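Local coordinates for protein acetyltransferase (Brucella abortus str. 2308 A, PDB 4ZBG) that binds acetyl-CoA and, as a member of the GNAT family, probably transfers its acetyl group to an amine substrate, at residues 51-56 / 68-73. Residues are numbered along the deposited sequence; the frame is centred on the assembly and turned at random.
Sequences KALTLS and HIAFSP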
# COMPACT_ATOMS: atom_id res chain seq x y z
N LYS A 51 -7.36 4.24 -12.84
CA LYS A 51 -6.43 5.36 -12.64
C LYS A 51 -6.48 5.87 -11.20
O LYS A 51 -6.33 7.06 -10.94
CB LYS A 51 -6.69 6.50 -13.64
CG LYS A 51 -6.57 6.07 -15.10
CD LYS A 51 -6.62 7.27 -16.03
CE LYS A 51 -6.84 6.84 -17.47
NZ LYS A 51 -6.71 7.97 -18.43
N ALA A 52 -6.68 4.94 -10.27
CA ALA A 52 -6.76 5.25 -8.84
C ALA A 52 -5.61 4.62 -8.05
O ALA A 52 -5.58 4.68 -6.83
CB ALA A 52 -8.10 4.80 -8.27
N LEU A 53 -4.65 4.03 -8.77
CA LEU A 53 -3.45 3.50 -8.14
C LEU A 53 -2.45 4.65 -8.05
O LEU A 53 -1.63 4.86 -8.94
CB LEU A 53 -2.92 2.30 -8.93
CG LEU A 53 -1.75 1.55 -8.32
CD1 LEU A 53 -2.05 1.09 -6.89
CD2 LEU A 53 -1.40 0.35 -9.19
N THR A 54 -2.58 5.44 -6.99
CA THR A 54 -1.84 6.68 -6.85
C THR A 54 -0.35 6.44 -6.86
O THR A 54 0.42 7.15 -7.51
CB THR A 54 -2.21 7.37 -5.55
OG1 THR A 54 -3.63 7.55 -5.50
CG2 THR A 54 -1.53 8.72 -5.44
N LEU A 55 0.06 5.42 -6.11
CA LEU A 55 1.46 5.08 -6.00
C LEU A 55 1.58 3.57 -5.88
O LEU A 55 0.84 2.95 -5.11
CB LEU A 55 2.08 5.78 -4.79
CG LEU A 55 3.57 5.55 -4.59
CD1 LEU A 55 4.38 6.08 -5.75
CD2 LEU A 55 4.01 6.21 -3.29
N SER A 56 2.50 2.99 -6.63
CA SER A 56 2.69 1.55 -6.64
C SER A 56 4.19 1.32 -6.72
O SER A 56 4.83 1.68 -7.71
CB SER A 56 2.00 0.95 -7.86
OG SER A 56 2.22 -0.45 -7.93
N HIS A 68 5.58 -5.55 -2.86
CA HIS A 68 4.80 -4.53 -3.54
C HIS A 68 3.97 -3.76 -2.52
O HIS A 68 3.54 -4.31 -1.51
CB HIS A 68 3.87 -5.17 -4.58
CG HIS A 68 2.91 -4.20 -5.16
ND1 HIS A 68 1.58 -4.14 -4.78
CD2 HIS A 68 3.09 -3.21 -6.07
CE1 HIS A 68 0.99 -3.16 -5.44
NE2 HIS A 68 1.88 -2.58 -6.22
N ILE A 69 3.73 -2.48 -2.81
CA ILE A 69 2.81 -1.68 -2.00
C ILE A 69 1.96 -0.80 -2.90
O ILE A 69 2.46 -0.22 -3.87
CB ILE A 69 3.57 -0.89 -0.92
CG1 ILE A 69 2.59 -0.18 0.02
CG2 ILE A 69 4.55 0.10 -1.56
CD1 ILE A 69 3.29 0.33 1.26
N ALA A 70 0.67 -0.69 -2.55
CA ALA A 70 -0.28 0.18 -3.22
C ALA A 70 -0.77 1.29 -2.30
O ALA A 70 -0.99 1.06 -1.11
CB ALA A 70 -1.48 -0.62 -3.71
N PHE A 71 -0.96 2.48 -2.87
CA PHE A 71 -1.67 3.57 -2.22
C PHE A 71 -2.74 4.07 -3.17
O PHE A 71 -2.53 4.09 -4.38
CB PHE A 71 -0.74 4.72 -1.90
CG PHE A 71 0.34 4.39 -0.92
CD1 PHE A 71 1.51 3.78 -1.33
CD2 PHE A 71 0.19 4.72 0.42
CE1 PHE A 71 2.51 3.50 -0.43
CE2 PHE A 71 1.19 4.44 1.33
CZ PHE A 71 2.35 3.83 0.91
N SER A 72 -3.86 4.53 -2.62
CA SER A 72 -4.98 5.02 -3.43
C SER A 72 -5.73 6.08 -2.63
O SER A 72 -5.62 6.12 -1.40
CB SER A 72 -5.91 3.85 -3.82
OG SER A 72 -6.38 3.15 -2.69
N PRO A 73 -6.50 6.95 -3.31
CA PRO A 73 -7.16 8.02 -2.55
C PRO A 73 -8.30 7.47 -1.71
O PRO A 73 -8.97 6.52 -2.11
CB PRO A 73 -7.73 8.93 -3.65
CG PRO A 73 -7.00 8.54 -4.90
CD PRO A 73 -6.75 7.07 -4.75
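Two residues, Thr-54 and Leu-55, lie opposite the single residue Phe-71, which makes a classic beta bulge at the point where the chain, leaving helix 40-49 through Lys-51 to Leu-53, joins the antiparallel hairpin of strands 55-61 and 64-76. The carbonyl O of Phe-71 takes two weak bonds, a bent one from Thr-54 N at 2.9 Å and a straighter but long one from Leu-55 N at 3.4 Å. In return, Phe-71 N donates to Leu-55 O at 2.9 Å, completing the hydrogen-bonded pair. A CA-H...O contact from Ser-56 CA to Ile-69 O, 3.3 Å, continues the pairing toward the hairpin turn.

The side-chain hydrogen bond lies on the face that carries Ser-56 and Ala-70. His-68 NE2 donates to Ser-56 OG at 2.8 Å, with OG only 4° out of the imidazole plane. Ser-56 OG, anti to its own backbone N (chi1 177°), also bonds Glu-14 OE1, so the buried hydroxyl bridges ring and carboxylate.

Apolar contacts occupy both faces. Leu-53 lays CD1 against the Ala-70 methyl at 3.7 Å, beside helix 40-49. On the other face Leu-55 and Phe-71 run side by side in the same direction, CD2 meeting the ring at CD1 (4.0 Å), while helix 100-114 touches both residues. Separately, where the strand pairing gives out, the Thr-54 hydroxyl makes a close van der Waals approach to the proline ring, OG1 lying 3.2 Å from Pro-73 CD.

The serine hydroxyl takes the N-H of His-68, which leaves its own proton for Glu-14 OE1. This link joins strands 55-61 and 64-76 to the residue that follows strand 10-13, whereas the bulge and the Leu-53 and Thr-54 contacts seat the incoming loop against the central sheet of the GNAT fold.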